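Local atomic coordinates of tyrosine-protein phosphatase non-receptor type 18 (Homo sapiens, PDB entry 2OC3), a protein that removes phosphate from phosphotyrosines of proteins, autophosphorylated tyrosine kinases among them, its catalytic domain being the part described here. Residues A[44-55]-A[69-77]; A[159-167]-A[177-185]. One frame throughout, in Å; residues are numbered along the deposited sequence. Where two conformers were deposited one is given.

Interaction 1: residues A[44-55]-A[69-77]; sequences WKADGVCSTVAG and VLPYDQTRV
The carboxylate of D73 is gripped by the hydroxyl of S51 and the backbone N-H groups of V53 and A54. D73 N donates to S51 O (2.8 Å), and CB passes beside the S51 hydroxyl. OD2 takes two bonds: S51 OG reaches it at 2.6 Å through the anti lone pair, and V53 N at 2.7 Å through the syn one. OD1 accepts from A54 N at 3.0 Å, an almost straight bond (170°), and from a water that also joins G55 N to P71 O. Together the three protein bonds hold the carboxylate's rotation beside the short, weakly bonded helical turn at about 53-55. Segment 69-77 runs on from the KNRY-type phosphotyrosine-recognition loop of classical phosphatases. Next to D73, the Q74 chain bends at chi2 (66°), bringing its amide to S51: OE1 accepts from S51 N and NE2 donates to S51 OG, both at 3.1 Å. Just before D73, Y72 takes the benzo edge of W44 on one ring face, a T-shaped pair with planes at 76°; C50 SG approaches obliquely, 3.5 Å from Y72 CE1. A54 CB rests on one face of the R76 guanidinium, whose NH2 is salt-bridged to D89.

Interaction 2: residues A[159-167]-A[177-185]; sequences GLFCITLIK and LRTLKVTFQ
F161 and F184 meet in an offset stack, centroids 4.5 Å apart and planes 15° from parallel, with F184 CD1 over the rim of the F161 face. Different chi1 values (-66° for F161, 171° for F184) bring the rings together from neighbouring strands. V182 CG1 fills the notch between F161 and I163, and I163 CD1 pushes into the fork of the valine, 3.6 Å from that methyl. Were F161 cut back to an alanine, F184 would probably lose its stacking partner and a gap open beside V182 CG1. These side chains share the sheet face that helix 116-125 covers, through L117, W120 and W124. The strands form an antiparallel hairpin, C162-T183 and T164-K181 being hydrogen-bonded pairs, until a classic beta bulge sets I166 and K167 opposite T179: I166 N donates to T179 O at 2.8 Å, K167 N only weakly at 3.4 Å. I166 leans across, its CB alongside T179 CG2 and its CD1 4.0 Å from K181 CB. On the other face of the sheet, the K181 chain, bent at chi3, lays CE against T164 CB. Further along the F161 and I163 face, L165 CD1 sits over the dip between L180 CD2 (3.9 Å) and R178 CB (4.0 Å).

In the fold
From the N terminus, the chain leaves helix 29-47, passes through helix 53-56 and, after a mostly irregular loop of 13 residues, comes back at 69-77, where interaction 1 closes that loop on the protein surface. Backbone bonds of T75 and V77 to F95 and G93 then tie the contact to the strand 93-97 edge of the central sheet, and Y72 lies about 8 Å by side chain from C237, a substrate-binding residue by similarity. Interaction 2 follows later, closing a hairpin between strands 156-158 and 187-196 of the same sheet, away from the annotated sites. The contacts run in series, neither nested nor crossing; the centres of interaction 1 and interaction 2 are about 32 Å apart.

Interaction 1: residues A[44-55]-A[69-77]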
loop_
_atom_site.group_PDB
_atom_site.type_symbol
_atom_site.label_atom_id
_atom_site.label_comp_id
_atom_site.label_asym_id
_atom_site.label_seq_id
_atom_site.Cartn_x
_atom_site.Cartn_y
_atom_site.Cartn_z
ATOM N N TRP A 44 -9.900 -17.063 10.225
ATOM C CA TRP A 44 -8.643 -17.486 9.627
ATOM C C TRP A 44 -7.444 -17.130 10.530
ATOM O O TRP A 44 -6.467 -17.875 10.707
ATOM C CB TRP A 44 -8.472 -16.829 8.232
ATOM C CG TRP A 44 -7.059 -16.967 7.727
ATOM C CD1 TRP A 44 -6.513 -18.060 7.088
ATOM C CD2 TRP A 44 -6.002 -16.012 7.857
ATOM N NE1 TRP A 44 -5.192 -17.829 6.814
ATOM C CE2 TRP A 44 -4.844 -16.586 7.270
ATOM C CE3 TRP A 44 -5.917 -14.712 8.366
ATOM C CZ2 TRP A 44 -3.634 -15.899 7.191
ATOM C CZ3 TRP A 44 -4.707 -14.037 8.285
ATOM C CH2 TRP A 44 -3.572 -14.646 7.723
ATOM N N LYS A 45 -7.474 -15.960 11.131
ATOM C CA LYS A 45 -6.420 -15.630 12.069
ATOM C C LYS A 45 -6.328 -16.685 13.170
ATOM O O LYS A 45 -5.238 -17.020 13.642
ATOM C CB LYS A 45 -6.638 -14.266 12.722
ATOM C CG LYS A 45 -6.404 -13.090 11.792
ATOM C CD LYS A 45 -6.870 -11.752 12.422
ATOM C CE LYS A 45 -6.268 -11.410 13.760
ATOM N NZ LYS A 45 -6.767 -10.038 14.206
ATOM N N ALA A 46 -7.496 -17.150 13.609
ATOM C CA ALA A 46 -7.544 -18.062 14.755
ATOM C C ALA A 46 -7.135 -19.454 14.395
ATOM O O ALA A 46 -6.503 -20.137 15.213
ATOM C CB ALA A 46 -8.936 -18.057 15.324
ATOM N N ASP A 47 -7.530 -19.920 13.207
ATOM C CA ASP A 47 -7.329 -21.331 12.837
ATOM C C ASP A 47 -6.374 -21.604 11.693
ATOM O O ASP A 47 -5.989 -22.749 11.454
ATOM C CB ASP A 47 -8.653 -21.929 12.425
ATOM C CG ASP A 47 -9.613 -22.072 13.579
ATOM O OD1 ASP A 47 -9.201 -22.019 14.767
ATOM O OD2 ASP A 47 -10.800 -22.264 13.266
ATOM N N GLY A 48 -6.008 -20.561 10.979
ATOM C CA GLY A 48 -5.129 -20.668 9.820
ATOM C C GLY A 48 -3.658 -20.521 10.173
ATOM O O GLY A 48 -3.284 -20.350 11.316
ATOM N N VAL A 49 -2.835 -20.582 9.131
ATOM C CA VAL A 49 -1.392 -20.386 9.310
ATOM C C VAL A 49 -1.184 -18.871 9.372
ATOM O O VAL A 49 -1.140 -18.177 8.340
ATOM C CB VAL A 49 -0.593 -21.048 8.202
ATOM C CG1 VAL A 49 0.929 -20.846 8.419
ATOM C CG2 VAL A 49 -0.952 -22.576 8.105
ATOM N N CYS A 50 -1.077 -18.361 10.591
ATOM C CA CYS A 50 -1.082 -16.934 10.849
ATOM C C CYS A 50 -0.354 -16.663 12.129
ATOM O O CYS A 50 -0.733 -17.163 13.211
ATOM C CB CYS A 50 -2.498 -16.415 10.929
ATOM S SG CYS A 50 -2.571 -14.640 11.307
ATOM N N SER A 51 0.780 -15.964 12.028
ATOM C CA SER A 51 1.553 -15.603 13.222
ATOM C C SER A 51 2.262 -14.255 13.077
ATOM O O SER A 51 2.342 -13.716 11.985
ATOM C CB SER A 51 2.567 -16.707 13.556
ATOM O OG SER A 51 3.488 -16.949 12.512
ATOM N N THR A 52 2.696 -13.702 14.205
ATOM C CA THR A 52 3.318 -12.384 14.266
ATOM C C THR A 52 4.592 -12.435 15.153
ATOM O O THR A 52 4.876 -11.486 15.924
ATOM C CB THR A 52 2.310 -11.325 14.765
ATOM O OG1 THR A 52 1.787 -11.734 16.044
ATOM C CG2 THR A 52 1.156 -11.170 13.781
ATOM N N VAL A 53 5.364 -13.513 15.004
ATOM C CA VAL A 53 6.556 -13.783 15.829
ATOM C C VAL A 53 7.608 -12.679 15.592
ATOM O O VAL A 53 8.131 -12.080 16.545
ATOM C CB VAL A 53 7.154 -15.181 15.454
ATOM C CG1 VAL A 53 8.531 -15.422 16.091
ATOM C CG2 VAL A 53 6.177 -16.294 15.835
ATOM N N ALA A 54 7.909 -12.376 14.331
ATOM C CA ALA A 54 9.025 -11.492 14.044
ATOM C C ALA A 54 8.736 -10.098 14.594
ATOM O O ALA A 54 9.604 -9.426 15.177
ATOM C CB ALA A 54 9.288 -11.439 12.557
ATOM N N GLY A 55 7.538 -9.604 14.292
ATOM C CA GLY A 55 7.151 -8.255 14.765
ATOM C C GLY A 55 7.086 -8.025 16.258
ATOM O O GLY A 55 7.124 -6.874 16.716
ATOM N N VAL A 69 -0.749 -3.487 15.117
ATOM C CA VAL A 69 -0.522 -3.797 13.706
ATOM C C VAL A 69 0.866 -4.409 13.545
ATOM O O VAL A 69 1.873 -3.730 13.570
ATOM C CB VAL A 69 -0.669 -2.565 12.784
ATOM C CG1 VAL A 69 -0.423 -2.984 11.372
ATOM C CG2 VAL A 69 -2.092 -1.978 12.918
ATOM N N LEU A 70 0.882 -5.731 13.437
ATOM C CA LEU A 70 2.107 -6.486 13.210
ATOM C C LEU A 70 2.007 -7.257 11.906
ATOM O O LEU A 70 0.973 -7.853 11.641
ATOM C CB LEU A 70 2.295 -7.483 14.356
ATOM C CG LEU A 70 2.375 -6.890 15.774
ATOM C CD1 LEU A 70 2.398 -8.023 16.823
ATOM C CD2 LEU A 70 3.536 -5.970 15.893
ATOM N N PRO A 71 3.084 -7.316 11.139
ATOM C CA PRO A 71 3.006 -8.002 9.861
ATOM C C PRO A 71 2.902 -9.506 10.090
ATOM O O PRO A 71 3.552 -10.071 10.967
ATOM C CB PRO A 71 4.366 -7.655 9.210
ATOM C CG PRO A 71 5.290 -7.508 10.362
ATOM C CD PRO A 71 4.453 -6.828 11.409
ATOM N N TYR A 72 2.115 -10.181 9.276
ATOM C CA TYR A 72 2.042 -11.639 9.416
ATOM C C TYR A 72 3.357 -12.211 8.950
ATOM O O TYR A 72 3.905 -11.808 7.932
ATOM C CB TYR A 72 0.947 -12.194 8.524
ATOM C CG TYR A 72 -0.451 -11.700 8.895
ATOM C CD1 TYR A 72 -0.816 -11.617 10.232
ATOM C CD2 TYR A 72 -1.404 -11.349 7.926
ATOM C CE1 TYR A 72 -2.077 -11.208 10.622
ATOM C CE2 TYR A 72 -2.703 -10.932 8.340
ATOM C CZ TYR A 72 -3.002 -10.888 9.689
ATOM O OH TYR A 72 -4.254 -10.446 10.193
ATOM N N ASP A 73 3.900 -13.149 9.704
ATOM C CA ASP A 73 5.166 -13.783 9.308
ATOM C C ASP A 73 5.113 -14.416 7.928
ATOM O O ASP A 73 6.124 -14.503 7.248
ATOM C CB ASP A 73 5.501 -14.902 10.304
ATOM C CG ASP A 73 5.764 -14.395 11.734
ATOM O OD1 ASP A 73 6.536 -13.411 11.894
ATOM O OD2 ASP A 73 5.229 -14.988 12.712
ATOM N N GLN A 74 3.957 -14.943 7.559
ATOM C CA GLN A 74 3.834 -15.774 6.361
ATOM C C GLN A 74 4.143 -15.047 5.049
ATOM O O GLN A 74 4.490 -15.674 4.044
ATOM C CB GLN A 74 2.438 -16.374 6.294
ATOM C CG GLN A 74 2.144 -17.423 7.359
ATOM C CD GLN A 74 2.121 -16.912 8.757
ATOM O OE1 GLN A 74 1.663 -15.801 9.060
ATOM N NE2 GLN A 74 2.600 -17.789 9.699
ATOM N N THR A 75 3.946 -13.733 5.048
ATOM C CA THR A 75 4.053 -12.897 3.861
ATOM C C THR A 75 4.953 -11.673 4.172
ATOM O O THR A 75 4.997 -10.746 3.366
ATOM C CB THR A 75 2.664 -12.380 3.449
ATOM O OG1 THR A 75 2.109 -11.670 4.560
ATOM C CG2 THR A 75 1.735 -13.519 2.991
ATOM N N ARG A 76 5.653 -11.626 5.307
ATOM C CA ARG A 76 6.402 -10.422 5.646
ATOM C C ARG A 76 7.546 -10.176 4.683
ATOM O O ARG A 76 8.138 -11.091 4.127
ATOM C CB ARG A 76 6.936 -10.420 7.090
ATOM C CG ARG A 76 8.076 -11.347 7.360
ATOM C CD ARG A 76 8.520 -11.217 8.809
ATOM N NE ARG A 76 9.736 -11.966 9.112
ATOM C CZ ARG A 76 10.962 -11.453 9.253
ATOM N NH1 ARG A 76 11.975 -12.274 9.563
ATOM N NH2 ARG A 76 11.218 -10.152 9.112
ATOM N N VAL A 77 7.899 -8.906 4.520
ATOM C CA VAL A 77 9.049 -8.508 3.708
ATOM C C VAL A 77 10.302 -8.768 4.517
ATOM O O VAL A 77 10.479 -8.215 5.584
ATOM C CB VAL A 77 8.939 -6.998 3.373
ATOM C CG1 VAL A 77 10.238 -6.540 2.684
ATOM C CG2 VAL A 77 7.756 -6.723 2.490
HETATM O O HOH W 1 5.858 -10.766 12.305
#

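Interaction 2: residues A[159-167]-A[177-185]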
loop_
_atom_site.group_PDB
_atom_site.type_symbol
_atom_site.label_atom_id
_atom_site.label_comp_id
_atom_site.label_asym_id
_atom_site.label_seq_id
_atom_site.Cartn_x
_atom_site.Cartn_y
_atom_site.Cartn_z
ATOM N N GLY A 159 20.878 7.642 6.316
ATOM C CA GLY A 159 21.916 6.653 6.251
ATOM C C GLY A 159 22.696 6.837 4.962
ATOM O O GLY A 159 23.071 7.958 4.590
ATOM N N LEU A 160 22.871 5.726 4.263
ATOM C CA LEU A 160 23.606 5.687 3.025
ATOM C C LEU A 160 22.796 6.124 1.766
ATOM O O LEU A 160 23.339 6.076 0.667
ATOM C CB LEU A 160 24.134 4.267 2.816
ATOM C CG LEU A 160 25.165 3.736 3.823
ATOM C CD1 LEU A 160 25.479 2.276 3.480
ATOM C CD2 LEU A 160 26.431 4.591 3.803
ATOM N N PHE A 161 21.552 6.561 1.945
ATOM C CA PHE A 161 20.684 7.038 0.850
ATOM C C PHE A 161 20.634 8.553 0.800
ATOM O O PHE A 161 20.454 9.182 1.821
ATOM C CB PHE A 161 19.264 6.500 1.016
ATOM C CG PHE A 161 19.158 5.036 0.866
ATOM C CD1 PHE A 161 18.942 4.456 -0.364
ATOM C CD2 PHE A 161 19.305 4.213 1.962
ATOM C CE1 PHE A 161 18.887 3.066 -0.478
ATOM C CE2 PHE A 161 19.198 2.821 1.838
ATOM C CZ PHE A 161 19.012 2.269 0.616
ATOM N N CYS A 162 20.750 9.126 -0.398
ATOM C CA CYS A 162 20.602 10.534 -0.626
ATOM C C CYS A 162 19.417 10.689 -1.566
ATOM O O CYS A 162 19.450 10.160 -2.694
ATOM C CB CYS A 162 21.883 11.111 -1.226
ATOM S SG CYS A 162 21.716 12.872 -1.571
ATOM N N ILE A 163 18.369 11.340 -1.072
ATOM C CA ILE A 163 17.156 11.568 -1.830
ATOM C C ILE A 163 17.125 13.021 -2.300
ATOM O O ILE A 163 17.298 13.930 -1.493
ATOM C CB ILE A 163 15.880 11.295 -0.968
ATOM C CG1 ILE A 163 16.070 10.042 -0.092
ATOM C CG2 ILE A 163 14.613 11.234 -1.863
ATOM C CD1 ILE A 163 16.245 8.775 -0.875
ATOM N N THR A 164 16.936 13.211 -3.607
ATOM C CA THR A 164 16.850 14.537 -4.219
ATOM C C THR A 164 15.522 14.721 -4.922
ATOM O O THR A 164 15.047 13.828 -5.586
ATOM C CB THR A 164 17.986 14.712 -5.231
ATOM O OG1 THR A 164 19.245 14.558 -4.559
ATOM C CG2 THR A 164 17.952 16.067 -5.873
ATOM N N LEU A 165 14.924 15.891 -4.740
ATOM C CA LEU A 165 13.713 16.239 -5.437
ATOM C C LEU A 165 14.006 16.821 -6.825
ATOM O O LEU A 165 14.671 17.878 -6.957
ATOM C CB LEU A 165 12.878 17.222 -4.609
ATOM C CG LEU A 165 11.507 17.557 -5.184
ATOM C CD1 LEU A 165 10.541 16.362 -5.118
ATOM C CD2 LEU A 165 10.915 18.730 -4.424
ATOM N N ILE A 166 13.527 16.129 -7.843
ATOM C CA ILE A 166 13.666 16.596 -9.227
ATOM C C ILE A 166 12.486 17.479 -9.655
ATOM O O ILE A 166 12.692 18.511 -10.286
ATOM C CB ILE A 166 13.781 15.403 -10.216
ATOM C CG1 ILE A 166 14.944 14.496 -9.847
ATOM C CG2 ILE A 166 13.903 15.873 -11.665
ATOM C CD1 ILE A 166 16.321 15.177 -9.759
ATOM N N LYS A 167 11.267 17.128 -9.278
ATOM C CA LYS A 167 10.083 17.855 -9.712
ATOM C C LYS A 167 8.924 17.469 -8.819
ATOM O O LYS A 167 8.889 16.344 -8.275
ATOM C CB LYS A 167 9.758 17.493 -11.157
ATOM C CG LYS A 167 8.821 18.446 -11.857
ATOM C CD LYS A 167 8.470 17.919 -13.235
ATOM C CE LYS A 167 7.374 18.749 -13.894
ATOM N NZ LYS A 167 7.819 20.139 -14.181
ATOM N N LEU A 177 2.416 14.371 -7.326
ATOM C CA LEU A 177 3.411 13.465 -7.923
ATOM C C LEU A 177 4.768 14.082 -7.727
ATOM O O LEU A 177 5.039 15.154 -8.253
ATOM C CB LEU A 177 3.157 13.274 -9.402
ATOM C CG LEU A 177 4.202 12.428 -10.176
ATOM C CD1 LEU A 177 4.326 11.011 -9.692
ATOM C CD2 LEU A 177 3.927 12.410 -11.692
ATOM N N ARG A 178 5.668 13.415 -6.980
ATOM C CA ARG A 178 7.034 13.797 -6.816
ATOM C C ARG A 178 7.951 12.892 -7.615
ATOM O O ARG A 178 7.825 11.674 -7.583
ATOM C CB ARG A 178 7.448 13.770 -5.348
ATOM C CG ARG A 178 6.567 14.613 -4.419
ATOM C CD ARG A 178 7.188 14.854 -3.071
ATOM N NE ARG A 178 6.355 15.760 -2.262
ATOM C CZ ARG A 178 5.308 15.358 -1.553
ATOM N NH1 ARG A 178 4.994 14.091 -1.465
ATOM N NH2 ARG A 178 4.556 16.238 -0.883
ATOM N N THR A 179 8.897 13.485 -8.320
ATOM C CA THR A 179 9.893 12.779 -9.072
ATOM C C THR A 179 11.149 12.888 -8.229
ATOM O O THR A 179 11.649 14.010 -7.961
ATOM C CB THR A 179 10.118 13.470 -10.439
ATOM O OG1 THR A 179 8.856 13.554 -11.130
ATOM C CG2 THR A 179 11.133 12.703 -11.281
ATOM N N LEU A 180 11.660 11.738 -7.779
ATOM C CA LEU A 180 12.768 11.691 -6.873
ATOM C C LEU A 180 13.954 11.044 -7.563
ATOM O O LEU A 180 13.780 10.166 -8.410
ATOM C CB LEU A 180 12.416 10.825 -5.656
ATOM C CG LEU A 180 11.193 11.248 -4.869
ATOM C CD1 LEU A 180 10.909 10.268 -3.677
ATOM C CD2 LEU A 180 11.400 12.666 -4.327
ATOM N N LYS A 181 15.147 11.466 -7.152
ATOM C CA LYS A 181 16.404 10.796 -7.502
ATOM C C LYS A 181 16.882 10.194 -6.198
ATOM O O LYS A 181 17.030 10.923 -5.210
ATOM C CB LYS A 181 17.468 11.763 -8.058
ATOM C CG LYS A 181 18.847 11.093 -8.208
ATOM C CD LYS A 181 19.822 11.897 -9.056
ATOM C CE LYS A 181 20.032 13.231 -8.462
ATOM N NZ LYS A 181 21.188 13.953 -9.142
ATOM N N VAL A 182 17.105 8.880 -6.186
ATOM C CA VAL A 182 17.536 8.151 -4.978
ATOM C C VAL A 182 18.930 7.593 -5.308
ATOM O O VAL A 182 19.104 6.866 -6.299
ATOM C CB VAL A 182 16.580 7.024 -4.637
ATOM C CG1 VAL A 182 17.082 6.299 -3.419
ATOM C CG2 VAL A 182 15.162 7.580 -4.472
ATOM N N THR A 183 19.928 7.949 -4.497
ATOM C CA THR A 183 21.318 7.566 -4.712
ATOM C C THR A 183 21.795 6.713 -3.553
ATOM O O THR A 183 21.654 7.113 -2.388
ATOM C CB THR A 183 22.224 8.779 -4.950
ATOM O OG1 THR A 183 21.715 9.482 -6.099
ATOM C CG2 THR A 183 23.673 8.346 -5.174
ATOM N N PHE A 184 22.365 5.570 -3.889
ATOM C CA PHE A 184 22.869 4.591 -2.888
ATOM C C PHE A 184 24.062 3.886 -3.522
ATOM O O PHE A 184 23.936 3.335 -4.631
ATOM C CB PHE A 184 21.752 3.584 -2.591
ATOM C CG PHE A 184 22.176 2.396 -1.741
ATOM C CD1 PHE A 184 22.397 2.565 -0.391
ATOM C CD2 PHE A 184 22.385 1.151 -2.302
ATOM C CE1 PHE A 184 22.765 1.482 0.405
ATOM C CE2 PHE A 184 22.770 0.063 -1.519
ATOM C CZ PHE A 184 22.948 0.240 -0.163
ATOM N N GLN A 185 25.200 3.840 -2.811
ATOM C CA GLN A 185 26.374 3.043 -3.258
ATOM C C GLN A 185 26.718 3.331 -4.723
ATOM O O GLN A 185 26.946 2.425 -5.522
ATOM C CB GLN A 185 26.162 1.540 -3.056
ATOM C CG GLN A 185 26.120 1.160 -1.595
ATOM C CD GLN A 185 26.047 -0.335 -1.325
ATOM O OE1 GLN A 185 25.650 -1.139 -2.182
ATOM N NE2 GLN A 185 26.390 -0.708 -0.095
HETATM O O HOH W 2 25.621 5.282 -0.309
#